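PDB 5J90: RagB/SusD domain protein from Flavobacterium johnsoniae, which binds chitin as a SusD homolog and probably presents it at the outer membrane for uptake and breakdown. Local coordinates for residues Ser61-Thr66 with Gln433-Asp438; Glu272-Gly277 with Ile420-Trp425. All coordinates share one frame; numbering follows the deposited sequence.

Interaction 1: residues Ser61-Thr66 with Gln433-Asp438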
ATOM      1  N   SER A  61       4.757  20.238  -2.000  1.00  8.59           N
ATOM      2  CA  SER A  61       3.425  20.578  -1.491  1.00  9.88           C
ATOM      3  C   SER A  61       2.658  21.523  -2.405  1.00 10.31           C
ATOM      4  O   SER A  61       1.458  21.705  -2.232  1.00  9.41           O
ATOM      5  CB  SER A  61       3.554  21.272  -0.136  1.00  9.51           C
ATOM      6  OG  SER A  61       4.260  22.507  -0.284  1.00 10.14           O
ATOM      7  N   GLY A  62       3.361  22.178  -3.325  1.00  9.49           N
ATOM      8  CA  GLY A  62       2.759  23.240  -4.110  1.00 10.26           C
ATOM      9  C   GLY A  62       2.790  24.620  -3.473  1.00  9.64           C
ATOM     10  O   GLY A  62       2.227  25.565  -4.033  1.00 10.80           O
ATOM     11  N   TYR A  63       3.438  24.766  -2.323  1.00  8.88           N
ATOM     12  CA  TYR A  63       3.490  26.065  -1.652  1.00 10.28           C
ATOM     13  C   TYR A  63       4.469  27.053  -2.292  1.00 10.05           C
ATOM     14  O   TYR A  63       4.179  28.246  -2.375  1.00 11.24           O
ATOM     15  CB  TYR A  63       3.898  25.878  -0.200  1.00  9.00           C
ATOM     16  CG  TYR A  63       2.780  25.494   0.753  1.00  8.85           C
ATOM     17  CD1 TYR A  63       1.459  25.329   0.319  1.00  9.13           C
ATOM     18  CD2 TYR A  63       3.050  25.310   2.100  1.00  9.02           C
ATOM     19  CE1 TYR A  63       0.440  24.993   1.227  1.00  8.59           C
ATOM     20  CE2 TYR A  63       2.051  24.984   3.004  1.00  9.19           C
ATOM     21  CZ  TYR A  63       0.746  24.825   2.565  1.00  8.03           C
ATOM     22  OH  TYR A  63      -0.234  24.505   3.482  1.00  9.09           O
ATOM     23  N   MET A  64       5.635  26.560  -2.698  1.00  9.11           N
ATOM     24  CA  MET A  64       6.745  27.422  -3.122  1.00  9.18           C
ATOM     25  C   MET A  64       7.489  26.773  -4.268  1.00 10.11           C
ATOM     26  O   MET A  64       7.346  25.569  -4.511  1.00 10.92           O
ATOM     27  CB  MET A  64       7.691  27.668  -1.940  1.00 10.85           C
ATOM     28  CG  MET A  64       7.036  28.434  -0.797  1.00 13.37           C
ATOM     29  SD  MET A  64       8.039  28.629   0.692  1.00 12.64           S
ATOM     30  CE  MET A  64       7.198  27.491   1.809  1.00 13.43           C
ATOM     31  N   ALA A  65       8.290  27.564  -4.984  1.00 10.30           N
ATOM     32  CA  ALA A  65       9.070  27.040  -6.106  1.00 10.35           C
ATOM     33  C   ALA A  65      10.366  27.813  -6.236  1.00 11.17           C
ATOM     34  O   ALA A  65      10.421  29.004  -5.913  1.00 11.87           O
ATOM     35  CB  ALA A  65       8.277  27.132  -7.399  1.00 11.21           C
ATOM     36  N   THR A  66      11.414  27.136  -6.690  1.00 11.21           N
ATOM     37  CA  THR A  66      12.699  27.803  -6.860  1.00 11.08           C
ATOM     38  C   THR A  66      12.907  28.329  -8.288  1.00 12.64           C
ATOM     39  O   THR A  66      12.514  27.681  -9.260  1.00 12.80           O
ATOM     40  CB  THR A  66      13.876  26.888  -6.471  1.00 11.88           C
ATOM     41  OG1 THR A  66      15.094  27.650  -6.522  1.00 11.75           O
ATOM     42  CG2 THR A  66      13.989  25.710  -7.431  1.00 11.58           C
ATOM     43  N   GLN A 433       5.503  20.646   4.917  1.00  8.66           N
ATOM     44  CA  GLN A 433       5.547  19.224   5.253  1.00  8.78           C
ATOM     45  C   GLN A 433       4.151  18.637   5.475  1.00  7.90           C
ATOM     46  O   GLN A 433       3.818  17.603   4.896  1.00  8.33           O
ATOM     47  CB  GLN A 433       6.459  18.994   6.462  1.00  9.43           C
ATOM     48  CG  GLN A 433       6.527  17.543   6.947  1.00  9.31           C
ATOM     49  CD  GLN A 433       7.195  16.591   5.962  1.00  9.66           C
ATOM     50  OE1 GLN A 433       7.978  16.996   5.091  1.00 10.43           O
ATOM     51  NE2 GLN A 433       6.887  15.309   6.104  1.00 11.26           N
ATOM     52  N   GLU A 434       3.325  19.299   6.276  1.00  8.45           N
ATOM     53  CA  GLU A 434       1.980  18.795   6.498  1.00  8.17           C
ATOM     54  C   GLU A 434       1.175  18.812   5.201  1.00  7.98           C
ATOM     55  O   GLU A 434       0.419  17.891   4.925  1.00  8.79           O
ATOM     56  CB  GLU A 434       1.284  19.602   7.588  1.00  8.02           C
ATOM     57  CG  GLU A 434      -0.096  19.059   7.970  1.00  9.46           C
ATOM     58  CD  GLU A 434      -0.084  17.598   8.391  1.00  9.11           C
ATOM     59  OE1 GLU A 434       0.967  17.081   8.828  1.00  9.80           O
ATOM     60  OE2 GLU A 434      -1.148  16.952   8.301  1.00 10.16           O
ATOM     61  N   ALA A 435       1.338  19.860   4.396  1.00  7.80           N
ATOM     62  CA  ALA A 435       0.622  19.946   3.125  1.00  8.26           C
ATOM     63  C   ALA A 435       1.006  18.814   2.177  1.00  8.28           C
ATOM     64  O   ALA A 435       0.146  18.263   1.485  1.00  7.91           O
ATOM     65  CB  ALA A 435       0.864  21.315   2.459  1.00  8.76           C
ATOM     66  N   TRP A 436       2.297  18.476   2.139  1.00  7.36           N
ATOM     67  CA  TRP A 436       2.784  17.351   1.322  1.00  7.07           C
ATOM     68  C   TRP A 436       2.196  16.023   1.806  1.00  7.92           C
ATOM     69  O   TRP A 436       1.773  15.188   0.997  1.00  8.55           O
ATOM     70  CB  TRP A 436       4.323  17.312   1.331  1.00  7.65           C
ATOM     71  CG  TRP A 436       4.962  16.156   0.599  1.00  7.64           C
ATOM     72  CD1 TRP A 436       4.672  15.708  -0.663  1.00  9.02           C
ATOM     73  CD2 TRP A 436       6.025  15.330   1.084  1.00  6.79           C
ATOM     74  NE1 TRP A 436       5.483  14.636  -0.982  1.00  8.40           N
ATOM     75  CE2 TRP A 436       6.326  14.392   0.072  1.00  7.11           C
ATOM     76  CE3 TRP A 436       6.758  15.297   2.280  1.00  8.14           C
ATOM     77  CZ2 TRP A 436       7.317  13.417   0.230  1.00  8.77           C
ATOM     78  CZ3 TRP A 436       7.749  14.336   2.433  1.00  8.51           C
ATOM     79  CH2 TRP A 436       8.019  13.412   1.411  1.00  8.74           C
ATOM     80  N   SER A 437       2.155  15.821   3.118  1.00  8.03           N
ATOM     81  CA  SER A 437       1.544  14.600   3.645  1.00  8.67           C
ATOM     82  C   SER A 437       0.048  14.516   3.316  1.00  8.60           C
ATOM     83  O   SER A 437      -0.440  13.473   2.877  1.00  8.31           O
ATOM     84  CB  SER A 437       1.797  14.490   5.147  1.00  8.22           C
ATOM     85  OG  SER A 437       3.189  14.348   5.372  1.00  8.03           O
ATOM     86  N   ASP A 438      -0.680  15.614   3.507  1.00  7.76           N
ATOM     87  CA  ASP A 438      -2.105  15.640   3.179  1.00  8.29           C
ATOM     88  C   ASP A 438      -2.348  15.439   1.684  1.00  8.24           C
ATOM     89  O   ASP A 438      -3.321  14.780   1.290  1.00  8.93           O
ATOM     90  CB  ASP A 438      -2.703  16.972   3.636  1.00  9.63           C
ATOM     91  CG  ASP A 438      -3.910  16.817   4.538  1.00 11.29           C
ATOM     92  OD1 ASP A 438      -4.199  15.716   5.062  1.00 10.99           O
ATOM     93  OD2 ASP A 438      -4.587  17.846   4.722  1.00 12.86           O
TER
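Y63 and S61 close on A435 from a turn that runs over one face of helix 432-442. The CB of Y63 sets out toward the helix, and chi1 of -83° places CG opposite its own carbonyl carbon and beside the backbone N, which carries the far end of the ring to A435. From there the approach narrows step by step: CE1 and CE2 each lie 3.9 Å from A435 CB, and CZ and OH both come to 3.5 Å from the same methyl. The equal CE distances show the methyl midway between the ring's two sides, off its plane near CZ and approaching obliquely. The hydroxyl O also hydrogen bonds to the backbone O of W425, so the far end of the ring is gripped by a polar bond and a methyl together. Without the phenol, as with an alanine here, the W425 carbonyl would probably lose this donor and a gap open beside the A435 methyl.

S61 supplies the other half of the contact. Its CB lies 3.7 Å from A435 CB and 3.8 Å from the backbone N of W436, and the backbones of the two segments are nearest here, S61 CA lying 4.3 Å from W436 CA. S61 OG is turned back into its own chain: it accepts from Y63 N at 3.2 Å, an N-H···O angle of 154°, which makes an ST turn, and it also bonds to S57 O. Between S61 and Y63, G62, with positive phi, is the first residue after helix 57-60 to leave helical backbone angles.

In the fold, this turn links helix 57-60 to strand 64-65, which pairs antiparallel with strand 266-267. Helix 413-428 lies alongside, with W425 touching A435, while Q433, W436 and S437 rest on helix 113-134.

Interaction 2: residues Glu272-Gly277 with Ile420-Trp425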
ATOM      1  N   GLU A 272      -0.361  30.732  -7.058  1.00 12.27           N
ATOM      2  CA  GLU A 272      -0.925  31.780  -7.908  1.00 13.44           C
ATOM      3  C   GLU A 272      -2.287  31.347  -8.448  1.00 12.85           C
ATOM      4  O   GLU A 272      -3.266  32.070  -8.336  1.00 13.74           O
ATOM      5  CB  GLU A 272       0.006  32.141  -9.069  1.00 12.47           C
ATOM      6  CG  GLU A 272      -0.560  33.301  -9.881  1.00 15.48           C
ATOM      7  CD  GLU A 272       0.201  33.616 -11.161  1.00 17.52           C
ATOM      8  OE1 GLU A 272       1.437  33.448 -11.216  1.00 14.59           O
ATOM      9  OE2 GLU A 272      -0.460  34.068 -12.125  1.00 20.80           O
ATOM     10  N   SER A 273      -2.357  30.145  -9.010  1.00 12.45           N
ATOM     11  CA  SER A 273      -3.601  29.651  -9.589  1.00 12.25           C
ATOM     12  C   SER A 273      -4.747  29.632  -8.580  1.00 13.02           C
ATOM     13  O   SER A 273      -5.850  30.133  -8.844  1.00 13.00           O
ATOM     14  CB  SER A 273      -3.388  28.247 -10.167  1.00 13.44           C
ATOM     15  OG  SER A 273      -4.615  27.717 -10.637  1.00 13.72           O
ATOM     16  N   ILE A 274      -4.490  29.051  -7.417  1.00 11.75           N
ATOM     17  CA  ILE A 274      -5.535  28.875  -6.421  1.00 12.62           C
ATOM     18  C   ILE A 274      -5.902  30.180  -5.715  1.00 12.52           C
ATOM     19  O   ILE A 274      -7.078  30.525  -5.617  1.00 13.37           O
ATOM     20  CB  ILE A 274      -5.149  27.760  -5.426  1.00 11.20           C
ATOM     21  CG1 ILE A 274      -5.122  26.420  -6.170  1.00 13.68           C
ATOM     22  CG2 ILE A 274      -6.119  27.720  -4.254  1.00 11.93           C
ATOM     23  CD1 ILE A 274      -4.615  25.237  -5.341  1.00 13.01           C
ATOM     24  N   MET A 275      -4.908  30.911  -5.225  1.00 13.42           N
ATOM     25  CA  MET A 275      -5.210  32.120  -4.463  1.00 12.38           C
ATOM     26  C   MET A 275      -5.708  33.282  -5.340  1.00 14.34           C
ATOM     27  O   MET A 275      -6.611  34.016  -4.932  1.00 15.46           O
ATOM     28  CB  MET A 275      -4.045  32.513  -3.541  1.00 13.97           C
ATOM     29  CG  MET A 275      -3.767  31.435  -2.475  1.00 15.55           C
ATOM     30  SD  MET A 275      -2.717  31.958  -1.102  1.00 15.00           S
ATOM     31  CE  MET A 275      -3.855  33.022  -0.215  1.00 12.54           C
ATOM     32  N   LYS A 276      -5.154  33.430  -6.542  1.00 13.50           N
ATOM     33  CA  LYS A 276      -5.688  34.426  -7.480  1.00 14.71           C
ATOM     34  C   LYS A 276      -7.094  34.052  -7.930  1.00 17.26           C
ATOM     35  O   LYS A 276      -7.963  34.917  -8.051  1.00 17.65           O
ATOM     36  CB  LYS A 276      -4.798  34.565  -8.711  1.00 16.91           C
ATOM     37  CG  LYS A 276      -3.624  35.500  -8.562  1.00 20.48           C
ATOM     38  CD  LYS A 276      -3.061  35.788  -9.947  1.00 30.18           C
ATOM     39  CE  LYS A 276      -2.107  36.962  -9.962  1.00 34.43           C
ATOM     40  NZ  LYS A 276      -1.380  37.012 -11.264  1.00 27.29           N
ATOM     41  N   GLY A 277      -7.324  32.769  -8.195  1.00 14.48           N
ATOM     42  CA  GLY A 277      -8.634  32.319  -8.637  1.00 14.72           C
ATOM     43  C   GLY A 277      -9.715  32.708  -7.650  1.00 15.65           C
ATOM     44  O   GLY A 277     -10.797  33.173  -8.028  1.00 17.84           O
ATOM     45  N   ILE A 420     -12.543  20.983   1.612  1.00  9.03           N
ATOM     46  CA  ILE A 420     -11.910  21.004   2.928  1.00  9.20           C
ATOM     47  C   ILE A 420     -10.382  21.050   2.839  1.00  9.68           C
ATOM     48  O   ILE A 420      -9.729  21.891   3.472  1.00  9.37           O
ATOM     49  CB  ILE A 420     -12.355  19.787   3.761  1.00  8.84           C
ATOM     50  CG1 ILE A 420     -13.835  19.928   4.127  1.00  9.46           C
ATOM     51  CG2 ILE A 420     -11.502  19.654   5.013  1.00 10.01           C
ATOM     52  CD1 ILE A 420     -14.468  18.637   4.653  1.00 11.43           C
ATOM     53  N   ILE A 421      -9.810  20.159   2.040  1.00  8.21           N
ATOM     54  CA  ILE A 421      -8.355  20.090   1.944  1.00  8.19           C
ATOM     55  C   ILE A 421      -7.781  21.323   1.232  1.00  9.53           C
ATOM     56  O   ILE A 421      -6.695  21.785   1.577  1.00  9.31           O
ATOM     57  CB  ILE A 421      -7.886  18.784   1.262  1.00  7.99           C
ATOM     58  CG1 ILE A 421      -8.392  17.548   2.029  1.00  8.30           C
ATOM     59  CG2 ILE A 421      -6.363  18.760   1.145  1.00  8.29           C
ATOM     60  CD1 ILE A 421      -7.940  17.473   3.470  1.00  9.21           C
ATOM     61  N   THR A 422      -8.504  21.874   0.254  1.00  9.36           N
ATOM     62  CA  THR A 422      -8.036  23.101  -0.402  1.00  9.23           C
ATOM     63  C   THR A 422      -7.914  24.234   0.621  1.00  8.81           C
ATOM     64  O   THR A 422      -6.894  24.926   0.678  1.00  8.88           O
ATOM     65  CB  THR A 422      -8.984  23.531  -1.543  1.00 10.22           C
ATOM     66  OG1 THR A 422      -8.967  22.537  -2.573  1.00 10.90           O
ATOM     67  CG2 THR A 422      -8.554  24.870  -2.139  1.00 10.71           C
ATOM     68  N   GLN A 423      -8.942  24.400   1.447  1.00 10.04           N
ATOM     69  CA  GLN A 423      -8.916  25.458   2.455  1.00  9.33           C
ATOM     70  C   GLN A 423      -7.877  25.179   3.539  1.00 10.21           C
ATOM     71  O   GLN A 423      -7.218  26.093   4.045  1.00 10.12           O
ATOM     72  CB  GLN A 423     -10.315  25.685   3.022  1.00  9.66           C
ATOM     73  CG  GLN A 423     -11.223  26.389   2.012  1.00 10.81           C
ATOM     74  CD  GLN A 423     -10.675  27.746   1.586  1.00 11.20           C
ATOM     75  OE1 GLN A 423     -10.161  28.510   2.406  1.00 11.34           O
ATOM     76  NE2 GLN A 423     -10.786  28.051   0.292  1.00 12.25           N
ATOM     77  N   LYS A 424      -7.704  23.905   3.868  1.00  9.33           N
ATOM     78  CA  LYS A 424      -6.687  23.486   4.822  1.00  8.07           C
ATOM     79  C   LYS A 424      -5.290  23.826   4.285  1.00  8.80           C
ATOM     80  O   LYS A 424      -4.433  24.369   5.003  1.00  9.61           O
ATOM     81  CB  LYS A 424      -6.840  21.978   5.020  1.00  9.94           C
ATOM     82  CG  LYS A 424      -6.095  21.387   6.180  1.00  9.49           C
ATOM     83  CD  LYS A 424      -6.450  19.895   6.243  1.00  9.86           C
ATOM     84  CE  LYS A 424      -5.760  19.199   7.378  1.00 10.25           C
ATOM     85  NZ  LYS A 424      -5.830  17.725   7.149  1.00  9.60           N
ATOM     86  N   TRP A 425      -5.080  23.522   3.012  1.00  8.15           N
ATOM     87  CA  TRP A 425      -3.826  23.800   2.326  1.00  8.66           C
ATOM     88  C   TRP A 425      -3.524  25.308   2.335  1.00  9.62           C
ATOM     89  O   TRP A 425      -2.409  25.718   2.664  1.00  9.43           O
ATOM     90  CB  TRP A 425      -3.931  23.230   0.913  1.00  8.55           C
ATOM     91  CG  TRP A 425      -2.755  23.368  -0.029  1.00  8.90           C
ATOM     92  CD1 TRP A 425      -1.721  22.486  -0.193  1.00  8.87           C
ATOM     93  CD2 TRP A 425      -2.571  24.385  -1.027  1.00  9.02           C
ATOM     94  NE1 TRP A 425      -0.887  22.912  -1.197  1.00  8.68           N
ATOM     95  CE2 TRP A 425      -1.380  24.081  -1.722  1.00  8.35           C
ATOM     96  CE3 TRP A 425      -3.286  25.536  -1.383  1.00 10.27           C
ATOM     97  CZ2 TRP A 425      -0.896  24.872  -2.764  1.00  9.60           C
ATOM     98  CZ3 TRP A 425      -2.795  26.330  -2.414  1.00 10.38           C
ATOM     99  CH2 TRP A 425      -1.613  25.994  -3.091  1.00  9.89           C
TER
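I274 and T422 mark where helix 269-277 and helix 413-428 come nearest in these segments, their CA atoms 8.7 Å apart. At that separation the backbones do not touch, and side chains bridge the space. The first helix carries a wider pi-type turn over residues 272-276; the second keeps regular turns, so T422 and W425, three residues apart, present their CB atoms to the same neighbour.

I274 meets both: its CD1 end goes to W425, and its CG2 methyl touches W425 and T422. The ethyl arm reaches the six-membered part of the W425 indole, where CD1 lies 3.6 Å from CZ3 and 3.8 Å from CH2. The CG2 methyl stands 4.0 Å from W425 CZ3 and 4.3 Å from T422 CG2, the latter a looser methyl-to-methyl contact. I274 and W425 cross obliquely. W425 has CG anti to the backbone N (chi1 -180°), which extends the indole away from its helix and brings the benzo corner to the isoleucine.

The polar ends look elsewhere. W425 NE1 hydrogen bonds to S61 O, and T422 OG1 is bonded to Q418 O one turn back and to N401 ND2. On helix 269-277, K276 NZ makes a salt bridge with E272 OE2 at 3.2 Å, arriving from well above the carboxylate plane (65° out of it); K298 is a second partner for that oxygen.

No hydrogen bond or charge pair joins the two segments, and all three touching side chains are buried. Their hold is therefore one of shape and dispersion, while the bonds of W425 NE1 and T422 OG1 to other parts of the chain satisfy these polar atoms and probably limit how the indole and the threonine methyl can turn.

How the interactions relate
Both contacts are buried, but interaction 1 lies deeper, about 8 Å from the centre of the chain against about 16 Å for interaction 2. Their centres are about 12 Å apart, and interaction 2 is nested within the loop closed by interaction 1. Helices 413-428 and 432-442 follow each other in sequence and are tied by the salt bridge K424-D438, so one segment of each contact lies on this linked helix pair. Neither has a hydrogen bond between its segments. Interaction 1 sets a turn against a helix through small groups and a phenol; interaction 2 joins two helices by an aliphatic-aromatic contact. W425 connects them, its ring also meeting that of Y63 at about 60°.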